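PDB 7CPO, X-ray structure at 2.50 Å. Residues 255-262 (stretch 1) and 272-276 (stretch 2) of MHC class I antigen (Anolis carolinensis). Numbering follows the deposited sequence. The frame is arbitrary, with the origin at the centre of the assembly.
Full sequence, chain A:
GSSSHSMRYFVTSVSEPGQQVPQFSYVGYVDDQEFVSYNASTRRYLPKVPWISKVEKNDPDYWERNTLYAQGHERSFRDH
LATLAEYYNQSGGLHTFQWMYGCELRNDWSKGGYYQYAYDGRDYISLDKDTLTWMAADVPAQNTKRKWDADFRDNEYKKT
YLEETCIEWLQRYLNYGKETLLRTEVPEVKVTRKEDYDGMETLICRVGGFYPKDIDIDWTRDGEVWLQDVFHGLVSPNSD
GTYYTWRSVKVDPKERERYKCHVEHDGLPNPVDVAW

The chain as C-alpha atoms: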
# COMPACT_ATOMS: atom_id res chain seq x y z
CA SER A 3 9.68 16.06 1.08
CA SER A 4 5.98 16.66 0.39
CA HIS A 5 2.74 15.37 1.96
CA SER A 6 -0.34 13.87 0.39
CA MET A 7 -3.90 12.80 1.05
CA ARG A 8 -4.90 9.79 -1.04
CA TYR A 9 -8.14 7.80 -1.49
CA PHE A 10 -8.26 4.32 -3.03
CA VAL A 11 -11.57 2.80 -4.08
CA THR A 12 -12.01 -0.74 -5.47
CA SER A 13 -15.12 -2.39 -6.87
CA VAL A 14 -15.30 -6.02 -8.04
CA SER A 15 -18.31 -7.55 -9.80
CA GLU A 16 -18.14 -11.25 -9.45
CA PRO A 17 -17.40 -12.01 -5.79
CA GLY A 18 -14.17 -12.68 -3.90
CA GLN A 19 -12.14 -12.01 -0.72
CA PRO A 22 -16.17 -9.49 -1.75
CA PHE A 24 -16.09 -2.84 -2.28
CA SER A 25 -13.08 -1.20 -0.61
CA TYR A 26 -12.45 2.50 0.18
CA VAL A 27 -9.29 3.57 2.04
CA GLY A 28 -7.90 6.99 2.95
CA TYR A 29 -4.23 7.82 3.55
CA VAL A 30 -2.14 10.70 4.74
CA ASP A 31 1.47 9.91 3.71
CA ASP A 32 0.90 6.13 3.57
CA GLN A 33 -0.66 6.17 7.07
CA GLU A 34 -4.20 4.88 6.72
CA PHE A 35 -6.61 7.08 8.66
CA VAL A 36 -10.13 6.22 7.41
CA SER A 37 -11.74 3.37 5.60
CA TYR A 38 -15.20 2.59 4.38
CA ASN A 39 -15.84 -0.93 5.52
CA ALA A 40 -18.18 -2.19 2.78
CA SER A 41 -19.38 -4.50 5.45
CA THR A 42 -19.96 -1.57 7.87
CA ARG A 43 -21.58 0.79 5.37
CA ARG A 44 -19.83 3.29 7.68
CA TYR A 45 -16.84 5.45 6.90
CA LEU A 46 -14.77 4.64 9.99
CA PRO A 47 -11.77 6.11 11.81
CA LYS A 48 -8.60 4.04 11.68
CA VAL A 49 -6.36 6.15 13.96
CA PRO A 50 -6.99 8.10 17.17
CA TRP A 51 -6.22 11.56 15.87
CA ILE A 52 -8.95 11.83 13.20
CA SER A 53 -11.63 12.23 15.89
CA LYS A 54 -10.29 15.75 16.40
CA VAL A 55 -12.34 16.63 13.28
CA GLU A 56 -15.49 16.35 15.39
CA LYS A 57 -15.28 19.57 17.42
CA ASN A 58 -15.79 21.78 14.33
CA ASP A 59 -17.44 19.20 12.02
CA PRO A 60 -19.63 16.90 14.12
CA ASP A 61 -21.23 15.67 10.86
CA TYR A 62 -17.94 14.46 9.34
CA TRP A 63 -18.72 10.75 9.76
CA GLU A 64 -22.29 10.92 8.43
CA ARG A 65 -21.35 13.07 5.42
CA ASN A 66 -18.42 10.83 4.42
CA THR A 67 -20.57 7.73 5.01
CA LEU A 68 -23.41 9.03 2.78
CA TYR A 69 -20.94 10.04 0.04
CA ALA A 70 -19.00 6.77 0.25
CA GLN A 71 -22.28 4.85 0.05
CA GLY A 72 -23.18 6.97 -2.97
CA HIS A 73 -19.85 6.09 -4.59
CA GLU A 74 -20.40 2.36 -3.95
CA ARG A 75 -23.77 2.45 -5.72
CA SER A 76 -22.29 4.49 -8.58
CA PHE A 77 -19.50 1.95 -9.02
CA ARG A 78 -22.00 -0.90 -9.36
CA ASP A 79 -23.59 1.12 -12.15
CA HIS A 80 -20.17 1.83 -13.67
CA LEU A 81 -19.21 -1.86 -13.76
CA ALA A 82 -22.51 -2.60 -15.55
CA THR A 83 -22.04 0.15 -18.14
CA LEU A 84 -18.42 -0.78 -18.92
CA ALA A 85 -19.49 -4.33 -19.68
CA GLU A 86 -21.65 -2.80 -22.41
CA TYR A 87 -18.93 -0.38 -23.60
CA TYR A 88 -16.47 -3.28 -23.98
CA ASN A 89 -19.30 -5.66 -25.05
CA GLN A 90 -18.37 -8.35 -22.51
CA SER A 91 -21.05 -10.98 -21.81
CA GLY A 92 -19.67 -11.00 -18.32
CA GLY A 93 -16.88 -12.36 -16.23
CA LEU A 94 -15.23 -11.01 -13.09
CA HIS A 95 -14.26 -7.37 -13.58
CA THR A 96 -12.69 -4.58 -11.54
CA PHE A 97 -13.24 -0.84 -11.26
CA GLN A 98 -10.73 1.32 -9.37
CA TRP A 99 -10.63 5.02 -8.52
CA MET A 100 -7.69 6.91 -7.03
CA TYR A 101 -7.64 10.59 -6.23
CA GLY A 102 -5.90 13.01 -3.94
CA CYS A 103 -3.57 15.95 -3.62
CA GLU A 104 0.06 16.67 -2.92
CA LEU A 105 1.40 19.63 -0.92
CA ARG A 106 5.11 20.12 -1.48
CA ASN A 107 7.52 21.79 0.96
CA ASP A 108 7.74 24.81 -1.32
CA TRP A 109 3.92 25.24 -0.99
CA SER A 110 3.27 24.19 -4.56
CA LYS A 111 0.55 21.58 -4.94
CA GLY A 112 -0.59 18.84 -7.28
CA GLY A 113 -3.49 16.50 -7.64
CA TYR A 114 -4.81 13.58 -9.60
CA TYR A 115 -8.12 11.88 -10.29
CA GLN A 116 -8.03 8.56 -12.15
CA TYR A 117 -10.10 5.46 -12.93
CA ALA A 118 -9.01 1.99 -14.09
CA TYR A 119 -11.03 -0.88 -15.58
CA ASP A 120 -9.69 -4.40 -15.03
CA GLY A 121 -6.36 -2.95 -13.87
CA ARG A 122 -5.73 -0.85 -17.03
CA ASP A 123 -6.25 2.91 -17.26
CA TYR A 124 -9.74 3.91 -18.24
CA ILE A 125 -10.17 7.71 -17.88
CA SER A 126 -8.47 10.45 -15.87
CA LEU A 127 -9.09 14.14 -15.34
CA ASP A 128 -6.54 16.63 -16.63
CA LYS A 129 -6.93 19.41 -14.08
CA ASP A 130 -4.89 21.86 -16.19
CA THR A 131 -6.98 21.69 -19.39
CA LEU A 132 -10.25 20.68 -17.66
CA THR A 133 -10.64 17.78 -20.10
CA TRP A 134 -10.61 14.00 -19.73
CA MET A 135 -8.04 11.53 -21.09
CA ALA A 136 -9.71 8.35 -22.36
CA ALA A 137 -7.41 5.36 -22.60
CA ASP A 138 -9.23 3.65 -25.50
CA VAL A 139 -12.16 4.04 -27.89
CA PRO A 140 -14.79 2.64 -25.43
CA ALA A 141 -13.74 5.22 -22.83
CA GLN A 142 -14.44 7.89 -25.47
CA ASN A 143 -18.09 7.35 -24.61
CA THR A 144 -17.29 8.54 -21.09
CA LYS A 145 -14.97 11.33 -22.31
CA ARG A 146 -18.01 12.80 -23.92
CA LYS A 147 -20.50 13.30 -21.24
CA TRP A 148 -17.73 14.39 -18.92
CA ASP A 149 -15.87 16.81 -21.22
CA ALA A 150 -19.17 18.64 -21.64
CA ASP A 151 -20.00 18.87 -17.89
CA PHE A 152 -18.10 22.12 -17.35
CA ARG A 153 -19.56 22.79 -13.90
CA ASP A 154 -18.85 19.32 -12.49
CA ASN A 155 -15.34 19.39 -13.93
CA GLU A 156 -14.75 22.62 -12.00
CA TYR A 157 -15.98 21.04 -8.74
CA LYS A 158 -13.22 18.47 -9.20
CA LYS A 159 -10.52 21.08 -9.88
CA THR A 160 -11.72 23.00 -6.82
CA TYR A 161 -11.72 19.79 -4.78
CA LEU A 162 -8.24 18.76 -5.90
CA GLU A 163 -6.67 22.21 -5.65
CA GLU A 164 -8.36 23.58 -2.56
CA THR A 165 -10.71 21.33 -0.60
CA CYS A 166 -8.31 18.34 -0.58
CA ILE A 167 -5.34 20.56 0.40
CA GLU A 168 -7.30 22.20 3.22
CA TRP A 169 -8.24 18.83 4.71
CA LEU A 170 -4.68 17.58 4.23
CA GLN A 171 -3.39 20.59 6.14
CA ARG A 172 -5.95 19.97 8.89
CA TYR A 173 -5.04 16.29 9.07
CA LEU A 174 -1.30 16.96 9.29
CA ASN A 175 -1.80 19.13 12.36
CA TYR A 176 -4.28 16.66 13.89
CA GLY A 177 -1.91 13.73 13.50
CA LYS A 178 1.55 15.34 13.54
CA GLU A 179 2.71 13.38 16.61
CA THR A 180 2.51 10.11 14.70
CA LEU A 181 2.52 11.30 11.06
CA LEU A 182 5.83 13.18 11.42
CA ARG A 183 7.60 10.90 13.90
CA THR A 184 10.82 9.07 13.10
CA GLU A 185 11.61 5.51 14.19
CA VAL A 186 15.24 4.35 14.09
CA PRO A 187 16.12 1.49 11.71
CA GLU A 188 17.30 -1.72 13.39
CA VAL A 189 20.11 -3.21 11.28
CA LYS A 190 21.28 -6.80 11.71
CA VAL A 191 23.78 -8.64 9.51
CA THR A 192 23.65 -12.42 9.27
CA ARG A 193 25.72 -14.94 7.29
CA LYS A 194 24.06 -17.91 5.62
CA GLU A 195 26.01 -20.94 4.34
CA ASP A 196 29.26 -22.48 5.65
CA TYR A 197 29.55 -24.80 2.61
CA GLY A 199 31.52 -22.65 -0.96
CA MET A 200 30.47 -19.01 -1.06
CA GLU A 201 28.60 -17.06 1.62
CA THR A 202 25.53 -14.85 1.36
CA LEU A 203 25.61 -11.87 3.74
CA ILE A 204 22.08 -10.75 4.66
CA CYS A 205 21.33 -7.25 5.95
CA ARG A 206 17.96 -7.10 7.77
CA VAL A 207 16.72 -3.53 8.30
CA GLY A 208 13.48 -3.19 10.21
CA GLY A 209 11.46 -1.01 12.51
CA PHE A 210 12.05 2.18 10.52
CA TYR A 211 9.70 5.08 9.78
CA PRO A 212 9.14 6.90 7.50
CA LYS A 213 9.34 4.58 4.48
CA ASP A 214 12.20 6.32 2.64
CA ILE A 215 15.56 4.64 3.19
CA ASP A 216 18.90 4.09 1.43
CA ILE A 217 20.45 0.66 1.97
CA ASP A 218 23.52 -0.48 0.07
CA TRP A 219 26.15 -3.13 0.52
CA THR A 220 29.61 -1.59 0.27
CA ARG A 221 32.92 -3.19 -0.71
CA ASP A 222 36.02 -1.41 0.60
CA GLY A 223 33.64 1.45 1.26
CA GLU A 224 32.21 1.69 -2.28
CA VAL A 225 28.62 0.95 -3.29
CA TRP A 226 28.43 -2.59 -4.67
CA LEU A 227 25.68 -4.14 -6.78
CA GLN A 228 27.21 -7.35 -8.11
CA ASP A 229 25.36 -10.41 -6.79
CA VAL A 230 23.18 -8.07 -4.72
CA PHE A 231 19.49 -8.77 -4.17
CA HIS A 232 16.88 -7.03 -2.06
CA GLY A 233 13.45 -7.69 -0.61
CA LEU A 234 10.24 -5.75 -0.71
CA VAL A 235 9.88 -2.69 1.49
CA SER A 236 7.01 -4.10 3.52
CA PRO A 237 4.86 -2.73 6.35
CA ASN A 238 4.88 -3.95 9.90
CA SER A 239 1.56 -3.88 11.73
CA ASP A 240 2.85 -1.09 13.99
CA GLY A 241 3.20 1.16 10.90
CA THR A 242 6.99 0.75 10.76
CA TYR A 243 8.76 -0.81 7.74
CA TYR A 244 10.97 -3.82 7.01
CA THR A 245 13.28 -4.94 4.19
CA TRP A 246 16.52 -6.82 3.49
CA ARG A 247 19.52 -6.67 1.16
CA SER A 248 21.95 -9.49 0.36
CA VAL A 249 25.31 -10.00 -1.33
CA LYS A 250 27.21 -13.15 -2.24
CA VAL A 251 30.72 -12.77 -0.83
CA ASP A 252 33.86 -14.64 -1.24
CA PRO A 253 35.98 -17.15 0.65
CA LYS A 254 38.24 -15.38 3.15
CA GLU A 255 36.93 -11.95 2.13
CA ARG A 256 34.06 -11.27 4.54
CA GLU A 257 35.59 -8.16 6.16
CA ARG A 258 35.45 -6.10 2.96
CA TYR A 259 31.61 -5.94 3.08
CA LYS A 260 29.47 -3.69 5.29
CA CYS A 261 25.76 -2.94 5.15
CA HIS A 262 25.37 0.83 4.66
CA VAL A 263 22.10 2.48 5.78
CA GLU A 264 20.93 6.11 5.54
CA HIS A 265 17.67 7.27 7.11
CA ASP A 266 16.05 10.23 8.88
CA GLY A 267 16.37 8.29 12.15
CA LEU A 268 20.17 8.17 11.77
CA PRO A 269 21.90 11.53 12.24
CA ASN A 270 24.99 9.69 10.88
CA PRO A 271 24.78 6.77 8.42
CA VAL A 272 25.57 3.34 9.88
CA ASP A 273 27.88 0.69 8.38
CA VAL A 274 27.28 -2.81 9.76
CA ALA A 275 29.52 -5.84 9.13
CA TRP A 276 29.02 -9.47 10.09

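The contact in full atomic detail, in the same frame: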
# COMPACT_ATOMS: atom_id res chain seq x y z
N GLU A 255 36.99 -13.37 2.48
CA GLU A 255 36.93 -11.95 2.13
C GLU A 255 35.83 -11.21 2.86
O GLU A 255 35.53 -10.07 2.49
CB GLU A 255 36.77 -11.78 0.63
CG GLU A 255 37.76 -10.80 0.06
CD GLU A 255 37.89 -10.90 -1.45
OE1 GLU A 255 38.74 -10.19 -2.02
OE2 GLU A 255 37.14 -11.69 -2.06
N ARG A 256 35.26 -11.81 3.90
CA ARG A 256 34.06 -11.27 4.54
C ARG A 256 34.21 -9.81 4.95
O ARG A 256 33.28 -9.01 4.76
CB ARG A 256 33.72 -12.12 5.77
CG ARG A 256 32.25 -12.42 5.86
CD ARG A 256 31.95 -13.26 7.05
NE ARG A 256 32.21 -14.67 6.79
CZ ARG A 256 33.33 -15.29 7.15
NH1 ARG A 256 34.30 -14.62 7.77
NH2 ARG A 256 33.47 -16.58 6.89
N GLU A 257 35.37 -9.45 5.51
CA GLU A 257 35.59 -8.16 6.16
C GLU A 257 35.58 -6.97 5.20
O GLU A 257 35.68 -5.82 5.66
CB GLU A 257 36.92 -8.17 6.92
CG GLU A 257 38.17 -8.11 6.02
CD GLU A 257 38.45 -9.42 5.27
OE1 GLU A 257 37.75 -10.43 5.51
OE2 GLU A 257 39.39 -9.44 4.44
N ARG A 258 35.53 -7.20 3.90
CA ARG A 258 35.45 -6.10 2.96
C ARG A 258 34.03 -5.55 2.82
O ARG A 258 33.86 -4.45 2.27
CB ARG A 258 35.98 -6.54 1.59
CG ARG A 258 37.46 -6.96 1.56
CD ARG A 258 37.91 -7.34 0.15
NE ARG A 258 38.20 -6.19 -0.71
CZ ARG A 258 38.38 -6.26 -2.03
NH1 ARG A 258 38.27 -7.43 -2.66
NH2 ARG A 258 38.65 -5.17 -2.73
N TYR A 259 33.02 -6.27 3.31
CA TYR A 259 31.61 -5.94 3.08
C TYR A 259 30.94 -5.44 4.35
O TYR A 259 31.04 -6.07 5.42
CB TYR A 259 30.87 -7.16 2.54
CG TYR A 259 31.44 -7.63 1.24
CD1 TYR A 259 32.52 -8.50 1.20
CD2 TYR A 259 30.91 -7.20 0.04
CE1 TYR A 259 33.04 -8.93 0.01
CE2 TYR A 259 31.43 -7.62 -1.16
CZ TYR A 259 32.49 -8.48 -1.17
OH TYR A 259 32.99 -8.89 -2.38
N LYS A 260 30.23 -4.33 4.22
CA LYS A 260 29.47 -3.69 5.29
C LYS A 260 28.12 -3.30 4.73
O LYS A 260 28.01 -2.95 3.55
CB LYS A 260 30.19 -2.45 5.82
CG LYS A 260 31.39 -2.75 6.70
CD LYS A 260 32.17 -1.49 7.01
CE LYS A 260 33.55 -1.87 7.50
NZ LYS A 260 33.59 -2.00 8.97
N CYS A 261 27.09 -3.37 5.57
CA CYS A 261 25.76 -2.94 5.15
C CYS A 261 25.60 -1.46 5.51
O CYS A 261 25.65 -1.09 6.69
CB CYS A 261 24.69 -3.79 5.81
SG CYS A 261 23.03 -3.21 5.47
N HIS A 262 25.43 -0.62 4.49
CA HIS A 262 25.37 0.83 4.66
C HIS A 262 23.92 1.32 4.59
O HIS A 262 23.21 1.01 3.63
CB HIS A 262 26.22 1.52 3.59
CG HIS A 262 26.23 3.01 3.71
ND1 HIS A 262 27.12 3.68 4.51
CD2 HIS A 262 25.44 3.96 3.15
CE1 HIS A 262 26.90 4.98 4.43
NE2 HIS A 262 25.88 5.18 3.61
N VAL A 272 24.95 4.48 9.21
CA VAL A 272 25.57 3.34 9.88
C VAL A 272 26.15 2.40 8.83
O VAL A 272 25.65 2.30 7.70
CB VAL A 272 24.60 2.58 10.81
CG1 VAL A 272 24.01 3.51 11.85
CG2 VAL A 272 23.51 1.90 10.00
N ASP A 273 27.23 1.71 9.21
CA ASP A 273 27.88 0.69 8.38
C ASP A 273 28.06 -0.54 9.25
O ASP A 273 28.86 -0.53 10.19
CB ASP A 273 29.23 1.17 7.85
CG ASP A 273 29.12 2.40 6.99
OD1 ASP A 273 29.10 2.26 5.75
OD2 ASP A 273 29.04 3.51 7.57
N VAL A 274 27.33 -1.61 8.93
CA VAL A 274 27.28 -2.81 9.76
C VAL A 274 27.91 -3.97 9.00
O VAL A 274 27.53 -4.25 7.86
CB VAL A 274 25.84 -3.11 10.20
CG1 VAL A 274 25.82 -4.08 11.36
CG2 VAL A 274 25.15 -1.83 10.59
N ALA A 275 28.86 -4.64 9.64
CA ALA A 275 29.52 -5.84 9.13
C ALA A 275 29.03 -7.07 9.89
O ALA A 275 28.35 -6.97 10.92
CB ALA A 275 31.04 -5.74 9.25
N TRP A 276 29.39 -8.24 9.39
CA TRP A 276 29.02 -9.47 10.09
C TRP A 276 29.72 -9.58 11.46
O TRP A 276 30.85 -9.13 11.66
CB TRP A 276 29.34 -10.69 9.24
CG TRP A 276 29.03 -11.97 9.94
CD1 TRP A 276 27.79 -12.49 10.19
CD2 TRP A 276 29.97 -12.88 10.50
NE1 TRP A 276 27.91 -13.69 10.86
CE2 TRP A 276 29.24 -13.95 11.07
CE3 TRP A 276 31.37 -12.90 10.58
CZ2 TRP A 276 29.85 -15.03 11.70
CZ3 TRP A 276 31.98 -13.97 11.22
CH2 TRP A 276 31.22 -15.02 11.76
OXT TRP A 276 29.13 -10.11 12.41

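What holds the two strands together? Cys-261 and Val-274 form an antiparallel hydrogen-bonded pair: Cys-261 N donates to Val-274 O over a very short 2.5 Å, nearly linear, and Val-274 N returns a bond to Cys-261 O at 2.8 Å. The same carbonyls also accept CA-H...O contacts, from Lys-260 CA to Val-274 O and from Asp-273 CA to Cys-261 O, both 3.3 Å.

Does any side chain add a polar bond? His-262 and Asp-273 are the next pair along, a pair without backbone hydrogen bonds between them; being directly opposite, their side chains lie on the same face of the sheet. His-262 ND1 donates to Asp-273 OD1 at 2.7 Å, with the carboxylate oxygen at the edge of the ring and near its plane, where the nitrogen's hydrogen points.

How do the neighbouring side chains pack? Cys-261 and Val-274 project to the other face. Across the contact, Lys-260 lies against Ala-275 and reaches Asp-273: Lys-260 CG is 3.9 Å from Ala-275 CB, and Lys-260 CD is 4.1 Å from Asp-273 CB.

What happens at the chain terminus? The CA-to-CB bond of Arg-256, in a 3-10 segment before the strand, points toward the other stretch. Arg-256 CD lies 3.6 Å from Trp-276 CE3, and Trp-276 CZ3 sits over one face of the guanidinium.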